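Local coordinates for translation initiation inhibitor (Streptococcus pyogenes, PDB 2EWC), which is of unknown function but belongs to the YjgF family and possibly inhibits translation initiation, at residues 24-29 against 115-120; 39-44 against 108-113; 67-72 against 95-100. All blocks are in the same frame, centred on the assembly; numbering follows the deposited sequence. Where two conformers were deposited one is given.

Contact 1: 24-29 against 115-120; sequences FYYLNY and DGVAYS
Phe-24, Val-117 and Tyr-119 form the apolar centre of this pairing, in which strands 24-30 and 112-119 run antiparallel in the middle of the mixed sheet of the YjgF fold. Tyr-119, its CG anti to the backbone N (chi1 172°), places CD1 over one face of the Phe-24 ring, toward its rim and 3.4 Å from CZ of Phe-24; the planes are inclined at 54°, neither stacked nor edge-to-face. Val-117 spreads its methyls between two aromatics. CG1 touches the edge of Phe-24 at CD1, while CG2 lies 3.9 Å from CE1 of Tyr-26, whose ring runs alongside the valine. This face turns toward other subunits, and Phe-24 meets the Phe-24 rings of the second and third subunits.

On the opposite face, which looks to helix 38-54, CB of Tyr-25 packs 4.1 Å from CB of Ala-118. The backbone bonds of this pair differ in geometry: Ala-118 N reaches Tyr-25 O at 2.8 Å within the carbonyl plane and nearly straight, whereas Tyr-25 N approaches Ala-118 O from above its plane. Leu-27 N donates to Gly-116 O at 2.9 Å.

At the Gly-116 end two waters join the strands. One bonds to both Leu-27 O and Gly-116 O. Asp-115 directs its carboxylate to Lys-95 of the second subunit, so the polar end of the ladder belongs to the subunit interface. The second water lies there, 3.1 Å from Leu-27 O and 2.8 Å from Asp-115 OD1.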
loop_
_atom_site.group_PDB
_atom_site.type_symbol
_atom_site.label_atom_id
_atom_site.label_comp_id
_atom_site.label_asym_id
_atom_site.label_seq_id
_atom_site.Cartn_x
_atom_site.Cartn_y
_atom_site.Cartn_z
ATOM N N PHE B 24 8.272 42.895 -3.595
ATOM C CA PHE B 24 7.510 41.997 -4.483
ATOM C C PHE B 24 6.832 42.709 -5.632
ATOM O O PHE B 24 6.429 43.864 -5.503
ATOM C CB PHE B 24 6.516 41.177 -3.679
ATOM C CG PHE B 24 7.183 40.137 -2.813
ATOM C CD1 PHE B 24 7.413 38.852 -3.298
ATOM C CD2 PHE B 24 7.661 40.471 -1.548
ATOM C CE1 PHE B 24 8.062 37.895 -2.510
ATOM C CE2 PHE B 24 8.319 39.523 -0.759
ATOM C CZ PHE B 24 8.509 38.232 -1.240
ATOM N N TYR B 25 6.766 42.025 -6.780
ATOM C CA TYR B 25 6.245 42.609 -7.998
ATOM C C TYR B 25 5.195 41.684 -8.551
ATOM O O TYR B 25 5.469 40.502 -8.752
ATOM C CB TYR B 25 7.359 42.816 -9.012
ATOM C CG TYR B 25 8.424 43.758 -8.525
ATOM C CD1 TYR B 25 8.435 45.078 -8.940
ATOM C CD2 TYR B 25 9.398 43.337 -7.612
ATOM C CE1 TYR B 25 9.404 45.964 -8.477
ATOM C CE2 TYR B 25 10.371 44.219 -7.141
ATOM C CZ TYR B 25 10.359 45.526 -7.584
ATOM O OH TYR B 25 11.302 46.409 -7.143
ATOM N N TYR B 26 3.998 42.213 -8.777
ATOM C CA TYR B 26 2.862 41.408 -9.231
ATOM C C TYR B 26 2.532 41.728 -10.685
ATOM O O TYR B 26 2.196 42.857 -11.020
ATOM C CB TYR B 26 1.641 41.654 -8.344
ATOM C CG TYR B 26 1.890 41.179 -6.951
ATOM C CD1 TYR B 26 1.451 39.920 -6.547
ATOM C CD2 TYR B 26 2.623 41.958 -6.046
ATOM C CE1 TYR B 26 1.725 39.450 -5.287
ATOM C CE2 TYR B 26 2.888 41.491 -4.781
ATOM C CZ TYR B 26 2.428 40.241 -4.407
ATOM O OH TYR B 26 2.696 39.748 -3.155
ATOM N N LEU B 27 2.633 40.714 -11.531
ATOM C CA LEU B 27 2.339 40.851 -12.959
ATOM C C LEU B 27 0.888 40.513 -13.269
ATOM O O LEU B 27 0.388 39.446 -12.888
ATOM C CB LEU B 27 3.270 39.954 -13.774
ATOM C CG LEU B 27 4.753 40.372 -13.806
ATOM C CD1 LEU B 27 5.699 39.192 -13.495
ATOM C CD2 LEU B 27 5.055 40.953 -15.143
ATOM N N ASN B 28 0.208 41.447 -13.924
ATOM C CA ASN B 28 -1.084 41.191 -14.535
ATOM C C ASN B 28 -0.906 40.040 -15.567
ATOM O O ASN B 28 0.235 39.685 -15.914
ATOM C CB ASN B 28 -1.563 42.481 -15.195
ATOM C CG ASN B 28 -3.010 42.431 -15.623
ATOM O OD1 ASN B 28 -3.911 42.613 -14.816
ATOM N ND2 ASN B 28 -3.239 42.208 -16.908
ATOM N N TYR B 29 -2.001 39.416 -16.017
ATOM C CA TYR B 29 -1.881 38.351 -17.026
ATOM C C TYR B 29 -1.106 38.900 -18.231
ATOM O O TYR B 29 -1.298 40.052 -18.638
ATOM C CB TYR B 29 -3.255 37.788 -17.456
ATOM C CG TYR B 29 -4.138 38.789 -18.171
ATOM C CD1 TYR B 29 -4.025 38.987 -19.550
ATOM C CD2 TYR B 29 -5.085 39.546 -17.462
ATOM C CE1 TYR B 29 -4.844 39.919 -20.216
ATOM C CE2 TYR B 29 -5.897 40.466 -18.103
ATOM C CZ TYR B 29 -5.775 40.650 -19.485
ATOM O OH TYR B 29 -6.572 41.572 -20.137
ATOM N N ASP B 115 0.710 34.763 -15.693
ATOM C CA ASP B 115 0.950 35.832 -14.744
ATOM C C ASP B 115 2.016 35.370 -13.764
ATOM O O ASP B 115 2.555 34.271 -13.904
ATOM C CB ASP B 115 -0.361 36.278 -14.072
ATOM C CG ASP B 115 -0.775 35.395 -12.896
ATOM O OD1 ASP B 115 -1.604 35.862 -12.068
ATOM O OD2 ASP B 115 -0.284 34.249 -12.769
ATOM N N GLY B 116 2.348 36.190 -12.776
ATOM C CA GLY B 116 3.342 35.773 -11.796
ATOM C C GLY B 116 3.665 36.803 -10.745
ATOM O O GLY B 116 3.135 37.926 -10.761
ATOM N N VAL B 117 4.541 36.389 -9.829
ATOM C CA VAL B 117 5.120 37.237 -8.815
ATOM C C VAL B 117 6.649 37.258 -9.061
ATOM O O VAL B 117 7.240 36.226 -9.339
ATOM C CB VAL B 117 4.809 36.684 -7.380
ATOM C CG1 VAL B 117 5.273 37.656 -6.317
ATOM C CG2 VAL B 117 3.296 36.378 -7.203
ATOM N N ALA B 118 7.268 38.427 -8.971
ATOM C CA ALA B 118 8.736 38.546 -8.979
ATOM C C ALA B 118 9.260 39.154 -7.658
ATOM O O ALA B 118 8.488 39.722 -6.881
ATOM C CB ALA B 118 9.198 39.369 -10.179
ATOM N N TYR B 119 10.568 39.050 -7.410
ATOM C CA TYR B 119 11.124 39.528 -6.155
ATOM C C TYR B 119 12.460 40.214 -6.369
ATOM O O TYR B 119 13.263 39.793 -7.211
ATOM C CB TYR B 119 11.308 38.355 -5.203
ATOM C CG TYR B 119 12.051 38.657 -3.904
ATOM C CD1 TYR B 119 11.376 39.192 -2.806
ATOM C CD2 TYR B 119 13.410 38.368 -3.761
ATOM C CE1 TYR B 119 12.016 39.442 -1.606
ATOM C CE2 TYR B 119 14.082 38.622 -2.539
ATOM C CZ TYR B 119 13.355 39.162 -1.468
ATOM O OH TYR B 119 13.951 39.430 -0.258
ATOM N N SER B 120 12.694 41.258 -5.578
ATOM C CA SER B 120 13.956 41.963 -5.568
ATOM C C SER B 120 14.104 42.722 -4.243
ATOM O O SER B 120 13.392 43.697 -3.989
ATOM C CB SER B 120 14.049 42.921 -6.749
ATOM O OG SER B 120 15.356 43.438 -6.836
HETATM O O HOH W 1 -2.254 38.563 -11.532
HETATM O O HOH W 2 0.427 38.215 -9.954
#

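Contact 2: 39-44 against 108-113; sequences ESQING and QGLLFQ
Gln-41 reaches from helix 38-54 to the loop before strand 112-119 and grips its backbone with both ends of its amide. Its CG lies anti to the carbonyl carbon (chi1 -69°), and the chain is extended beyond it, carrying the amide to Gly-109 and Leu-111. There OE1 accepts Leu-111 N at 2.8 Å on a lone pair, while NE2 donates to Gly-109 O at 2.9 Å, almost within its own amide plane. Opposite demands at the two ends fix the rotation of the amide, and Gln-36 O takes a further bond from NE2. The side chains of Leu-111 and Gln-41 cross at about a right angle, CG of Leu-111 3.8 Å from NE2 of Gln-41.

One residue along the helix, Ile-42 lays CG1 over the centre of the Phe-112 ring, a CH-pi contact 3.8 Å from the centroid. Phe-112 has CG anti to its backbone N (chi1 -179°), which brings the ring under the helix; its neighbour Phe-70 meets it edge-to-face. A water bridges the two backbones, 2.9 Å from Gln-41 O and 2.8 Å from Phe-112 O. Helix-on-sheet packing of this kind, with an aromatic from a central strand against the helix, belongs to the alpha/beta fold of the YjgF family.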
loop_
_atom_site.group_PDB
_atom_site.type_symbol
_atom_site.label_atom_id
_atom_site.label_comp_id
_atom_site.label_asym_id
_atom_site.label_seq_id
_atom_site.Cartn_x
_atom_site.Cartn_y
_atom_site.Cartn_z
ATOM N N GLU B 39 3.058 27.570 -29.433
ATOM C CA GLU B 39 4.446 27.876 -29.065
ATOM C C GLU B 39 4.705 29.383 -29.155
ATOM O O GLU B 39 5.327 29.965 -28.261
ATOM C CB GLU B 39 5.445 27.089 -29.928
ATOM C CG GLU B 39 6.878 27.080 -29.399
ATOM C CD GLU B 39 7.837 26.340 -30.341
ATOM O OE1 GLU B 39 8.752 26.994 -30.894
ATOM O OE2 GLU B 39 7.656 25.108 -30.561
ATOM N N SER B 40 4.205 30.004 -30.225
ATOM C CA SER B 40 4.376 31.441 -30.450
ATOM C C SER B 40 3.642 32.298 -29.418
ATOM O O SER B 40 4.121 33.374 -29.056
ATOM C CB SER B 40 3.929 31.831 -31.857
ATOM O OG SER B 40 4.572 31.033 -32.838
ATOM N N GLN B 41 2.483 31.830 -28.952
ATOM C CA GLN B 41 1.707 32.588 -27.951
ATOM C C GLN B 41 2.359 32.478 -26.601
ATOM O O GLN B 41 2.290 33.405 -25.816
ATOM C CB GLN B 41 0.241 32.148 -27.885
ATOM C CG GLN B 41 -0.520 32.520 -29.121
ATOM C CD GLN B 41 -2.006 32.441 -28.940
ATOM O OE1 GLN B 41 -2.516 32.486 -27.822
ATOM N NE2 GLN B 41 -2.721 32.329 -30.048
ATOM N N ILE B 42 2.984 31.330 -26.343
ATOM C CA ILE B 42 3.757 31.132 -25.132
ATOM C C ILE B 42 4.983 32.063 -25.120
ATOM O O ILE B 42 5.197 32.778 -24.133
ATOM C CB ILE B 42 4.160 29.655 -24.926
ATOM C CG1 ILE B 42 2.897 28.792 -24.698
ATOM C CG2 ILE B 42 5.140 29.534 -23.726
ATOM C CD1 ILE B 42 3.128 27.295 -24.840
ATOM N N ASN B 43 5.757 32.076 -26.211
ATOM C CA ASN B 43 6.849 33.066 -26.366
ATOM C C ASN B 43 6.382 34.519 -26.294
ATOM O O ASN B 43 7.047 35.345 -25.694
ATOM C CB ASN B 43 7.640 32.842 -27.654
ATOM C CG ASN B 43 8.586 31.654 -27.556
ATOM O OD1 ASN B 43 8.665 30.820 -28.470
ATOM N ND2 ASN B 43 9.291 31.557 -26.439
ATOM N N GLY B 44 5.250 34.821 -26.916
ATOM C CA GLY B 44 4.660 36.139 -26.840
ATOM C C GLY B 44 4.284 36.506 -25.409
ATOM O O GLY B 44 4.504 37.629 -24.982
ATOM N N GLN B 108 -6.609 31.506 -35.296
ATOM C CA GLN B 108 -6.198 32.794 -34.734
ATOM C C GLN B 108 -6.838 33.130 -33.372
ATOM O O GLN B 108 -6.999 34.299 -33.046
ATOM C CB GLN B 108 -6.439 33.931 -35.740
ATOM C CG GLN B 108 -5.671 33.754 -37.066
ATOM C CD GLN B 108 -6.460 32.943 -38.089
ATOM O OE1 GLN B 108 -7.684 33.090 -38.203
ATOM N NE2 GLN B 108 -5.763 32.084 -38.841
ATOM N N GLY B 109 -7.225 32.128 -32.582
ATOM C CA GLY B 109 -7.819 32.423 -31.284
ATOM C C GLY B 109 -6.768 32.553 -30.192
ATOM O O GLY B 109 -5.591 32.267 -30.428
ATOM N N LEU B 110 -7.192 32.962 -28.996
ATOM C CA LEU B 110 -6.286 33.092 -27.858
ATOM C C LEU B 110 -6.121 31.742 -27.186
ATOM O O LEU B 110 -7.129 31.098 -26.862
ATOM C CB LEU B 110 -6.829 34.103 -26.846
ATOM C CG LEU B 110 -6.129 34.216 -25.480
ATOM C CD1 LEU B 110 -4.661 34.759 -25.620
ATOM C CD2 LEU B 110 -6.959 35.126 -24.566
ATOM N N LEU B 111 -4.874 31.311 -26.972
ATOM C CA LEU B 111 -4.590 29.980 -26.431
ATOM C C LEU B 111 -3.917 29.948 -25.067
ATOM O O LEU B 111 -3.898 28.904 -24.412
ATOM C CB LEU B 111 -3.732 29.165 -27.430
ATOM C CG LEU B 111 -4.243 29.098 -28.881
ATOM C CD1 LEU B 111 -3.180 28.564 -29.875
ATOM C CD2 LEU B 111 -5.597 28.311 -29.008
ATOM N N PHE B 112 -3.343 31.070 -24.640
ATOM C CA PHE B 112 -2.420 31.045 -23.511
ATOM C C PHE B 112 -2.244 32.419 -22.866
ATOM O O PHE B 112 -2.187 33.437 -23.563
ATOM C CB PHE B 112 -1.068 30.506 -23.989
ATOM C CG PHE B 112 -0.030 30.419 -22.910
ATOM C CD1 PHE B 112 -0.008 29.334 -22.030
ATOM C CD2 PHE B 112 0.907 31.433 -22.757
ATOM C CE1 PHE B 112 0.954 29.251 -21.011
ATOM C CE2 PHE B 112 1.869 31.371 -21.741
ATOM C CZ PHE B 112 1.896 30.257 -20.872
ATOM N N GLN B 113 -2.186 32.435 -21.536
ATOM C CA GLN B 113 -1.851 33.635 -20.770
ATOM C C GLN B 113 -0.955 33.188 -19.642
ATOM O O GLN B 113 -0.988 32.018 -19.264
ATOM C CB GLN B 113 -3.081 34.299 -20.167
ATOM C CG GLN B 113 -4.079 34.869 -21.167
ATOM C CD GLN B 113 -5.219 35.613 -20.471
ATOM O OE1 GLN B 113 -5.434 35.449 -19.272
ATOM N NE2 GLN B 113 -5.971 36.417 -21.232
HETATM O O HOH W 3 -0.180 34.653 -25.128
#

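Contact 3: 67-72 against 95-100; sequences DCLFRD and KSIQTE
Side chains pack closely along the strand ladder between 67-70 and 95-98, while most of the water gathers around the charged residues that follow it. Cys-68 N donates to Lys-95 O, Ile-97 N to Cys-68 O and Phe-70 N to Ile-97 O, the last two nearly along the C=O axes; Thr-99 N carries the pattern on to Phe-70 O at 2.9 Å. Leu-69 lies side by side with Ile-97, CD2 3.9 Å from CB, and its CB meets CG2 of Thr-99. On the other face, toward helix 76-87, the Phe-70 ring has Ile-97 O at its edge, in plane.

These parallel strands are the two arms of a beta-alpha-beta crossover, strand 63-70, helix 76-87, strand 93-98. At the N-terminal end of the two segments, Asp-67 and Lys-95 lie side by side: NZ comes from above the carboxylate plane, 2.9 Å from OD1, with a weak second bond to OD2. Lysine CG takes the crowded position between N and the carbonyl carbon (chi1 66°), the chain then runs extended, and a final bend at chi4 (-61°) turns NZ to the carboxylate. One water donates to Asp-67 OD2 at 2.6 Å and weakly accepts from NZ. Asp-67 also accepts from Gln-65, and NZ reaches Asp-67 and Asp-115 of the third subunit, so a buried charge network runs between subunits.

At the far end the grip is looser. Arg-71, held chiefly by Leu-110 O, meets Glu-100 at a long 3.3 Å between NH1 and OE1, and two waters each bridge the same two atoms. Glu-100 and Gln-98 find their stronger partners in the fourth subunit. Another water joins Asp-72 OD1 to Gln-98 OE1, while Asp-72 OD2 binds Gly-106 of the fourth subunit and a glycerol.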
loop_
_atom_site.group_PDB
_atom_site.type_symbol
_atom_site.label_atom_id
_atom_site.label_comp_id
_atom_site.label_asym_id
_atom_site.label_seq_id
_atom_site.Cartn_x
_atom_site.Cartn_y
_atom_site.Cartn_z
ATOM N N ASP B 67 1.566 31.572 -12.710
ATOM C CA ASP B 67 0.342 30.821 -12.990
ATOM C C ASP B 67 0.191 30.783 -14.511
ATOM O O ASP B 67 0.251 31.831 -15.144
ATOM C CB ASP B 67 -0.875 31.501 -12.352
ATOM C CG ASP B 67 -1.009 31.192 -10.877
ATOM O OD1 ASP B 67 -0.246 30.348 -10.371
ATOM O OD2 ASP B 67 -1.889 31.779 -10.204
ATOM N N CYS B 68 0.037 29.593 -15.086
ATOM C CA CYS B 68 -0.058 29.467 -16.549
ATOM C C CYS B 68 -1.456 29.050 -16.947
ATOM O O CYS B 68 -1.970 28.039 -16.456
ATOM C CB CYS B 68 0.967 28.463 -17.067
ATOM S SG CYS B 68 2.614 28.672 -16.298
ATOM N N LEU B 69 -2.095 29.838 -17.808
ATOM C CA LEU B 69 -3.487 29.564 -18.181
ATOM C C LEU B 69 -3.543 29.046 -19.621
ATOM O O LEU B 69 -3.100 29.728 -20.537
ATOM C CB LEU B 69 -4.364 30.823 -18.043
ATOM C CG LEU B 69 -4.510 31.548 -16.688
ATOM C CD1 LEU B 69 -5.528 32.710 -16.772
ATOM C CD2 LEU B 69 -4.913 30.616 -15.579
ATOM N N PHE B 70 -4.129 27.869 -19.823
ATOM C CA PHE B 70 -4.156 27.248 -21.144
ATOM C C PHE B 70 -5.600 27.017 -21.560
ATOM O O PHE B 70 -6.423 26.566 -20.747
ATOM C CB PHE B 70 -3.522 25.855 -21.124
ATOM C CG PHE B 70 -2.032 25.822 -20.857
ATOM C CD1 PHE B 70 -1.128 25.672 -21.920
ATOM C CD2 PHE B 70 -1.547 25.840 -19.557
ATOM C CE1 PHE B 70 0.233 25.620 -21.698
ATOM C CE2 PHE B 70 -0.169 25.772 -19.313
ATOM C CZ PHE B 70 0.727 25.674 -20.386
ATOM N N ARG B 71 -5.903 27.250 -22.830
ATOM C CA ARG B 71 -7.172 26.765 -23.367
ATOM C C ARG B 71 -7.164 25.213 -23.406
ATOM O O ARG B 71 -8.209 24.577 -23.221
ATOM C CB ARG B 71 -7.408 27.347 -24.769
ATOM C CG ARG B 71 -8.755 27.005 -25.384
ATOM C CD ARG B 71 -8.912 27.706 -26.748
ATOM N NE ARG B 71 -8.998 29.174 -26.636
ATOM C CZ ARG B 71 -10.096 29.866 -26.333
ATOM N NH1 ARG B 71 -11.258 29.237 -26.089
ATOM N NH2 ARG B 71 -10.035 31.204 -26.301
ATOM N N ASP B 72 -5.980 24.634 -23.652
ATOM C CA ASP B 72 -5.743 23.179 -23.676
ATOM C C ASP B 72 -4.525 22.901 -22.793
ATOM O O ASP B 72 -3.393 23.081 -23.247
ATOM C CB ASP B 72 -5.487 22.658 -25.121
ATOM C CG ASP B 72 -5.277 21.122 -25.186
ATOM O OD1 ASP B 72 -5.289 20.451 -24.127
ATOM O OD2 ASP B 72 -5.106 20.562 -26.307
ATOM N N LYS B 95 1.981 26.726 -11.224
ATOM C CA LYS B 95 0.871 25.822 -11.442
ATOM C C LYS B 95 0.268 26.135 -12.810
ATOM O O LYS B 95 0.452 27.243 -13.329
ATOM C CB LYS B 95 -0.173 25.948 -10.320
ATOM C CG LYS B 95 -0.886 27.245 -10.255
ATOM C CD LYS B 95 -2.183 27.043 -9.432
ATOM C CE LYS B 95 -2.890 28.350 -9.142
ATOM N NZ LYS B 95 -1.977 29.236 -8.348
ATOM N N SER B 96 -0.426 25.161 -13.386
ATOM C CA SER B 96 -1.076 25.333 -14.686
ATOM C C SER B 96 -2.582 25.044 -14.537
ATOM O O SER B 96 -2.986 24.196 -13.740
ATOM C CB SER B 96 -0.460 24.372 -15.710
ATOM O OG SER B 96 0.927 24.655 -15.872
ATOM N N ILE B 97 -3.402 25.760 -15.289
ATOM C CA ILE B 97 -4.869 25.663 -15.196
ATOM C C ILE B 97 -5.420 25.688 -16.618
ATOM O O ILE B 97 -4.912 26.412 -17.478
ATOM C CB ILE B 97 -5.417 26.878 -14.411
ATOM C CG1 ILE B 97 -5.080 26.752 -12.940
ATOM C CG2 ILE B 97 -6.952 27.090 -14.555
ATOM C CD1 ILE B 97 -4.923 28.154 -12.327
ATOM N N GLN B 98 -6.459 24.910 -16.871
ATOM C CA GLN B 98 -7.183 25.025 -18.125
ATOM C C GLN B 98 -8.370 25.938 -17.893
ATOM O O GLN B 98 -9.101 25.766 -16.928
ATOM C CB GLN B 98 -7.657 23.664 -18.622
ATOM C CG GLN B 98 -8.292 23.712 -20.024
ATOM C CD GLN B 98 -8.461 22.327 -20.637
ATOM O OE1 GLN B 98 -7.481 21.674 -21.005
ATOM N NE2 GLN B 98 -9.710 21.874 -20.752
ATOM N N THR B 99 -8.564 26.912 -18.764
ATOM C CA THR B 99 -9.705 27.812 -18.623
ATOM C C THR B 99 -10.163 28.306 -20.001
ATOM O O THR B 99 -9.381 28.376 -20.965
ATOM C CB THR B 99 -9.375 28.995 -17.662
ATOM O OG1 THR B 99 -10.507 29.885 -17.553
ATOM C CG2 THR B 99 -8.147 29.775 -18.182
ATOM N N GLU B 100 -11.433 28.652 -20.097
ATOM C CA GLU B 100 -11.905 29.413 -21.230
ATOM C C GLU B 100 -11.380 30.819 -21.028
ATOM O O GLU B 100 -11.000 31.185 -19.913
ATOM C CB GLU B 100 -13.435 29.428 -21.279
ATOM C CG GLU B 100 -14.028 28.047 -21.538
ATOM C CD GLU B 100 -13.541 27.456 -22.860
ATOM O OE1 GLU B 100 -13.461 28.199 -23.865
ATOM O OE2 GLU B 100 -13.216 26.252 -22.885
HETATM O O HOH W 4 -0.801 31.955 -7.817
HETATM O O HOH W 5 -10.667 25.760 -22.361
HETATM O O HOH W 6 -12.978 30.908 -24.873
HETATM O O HOH W 7 -12.369 26.527 -26.271
HETATM O O HOH W 8 -8.213 20.149 -23.378
#

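Overall arrangement
All three contacts reach one mixed sheet, in which strand 112-119 lies between strands 24-30 and 63-70. Contacts 1 and 2 share that strand; their centres are about 20 Å apart, on opposite sides of the chain's centre, and Tyr-29 CD1 still comes within 3.6 Å of Gln-113 NE2. Contact 3, its centre about 12 Å from that of contact 2 and 17 Å from that of contact 1, joins both through backbone hydrogen bonds: Leu-69 N to Gln-113 O at 2.8 Å, and Asp-115 N to Asp-67 O at 3.0 Å. Contacts 1 and 3 both touch the second subunit, whereas contact 2 stays within its chain. Glycerol, probably from the crystallisation liquor, lies about 3 Å from the Asp-72 side chain, and glycerol is also found about 5 Å from that of Leu-111.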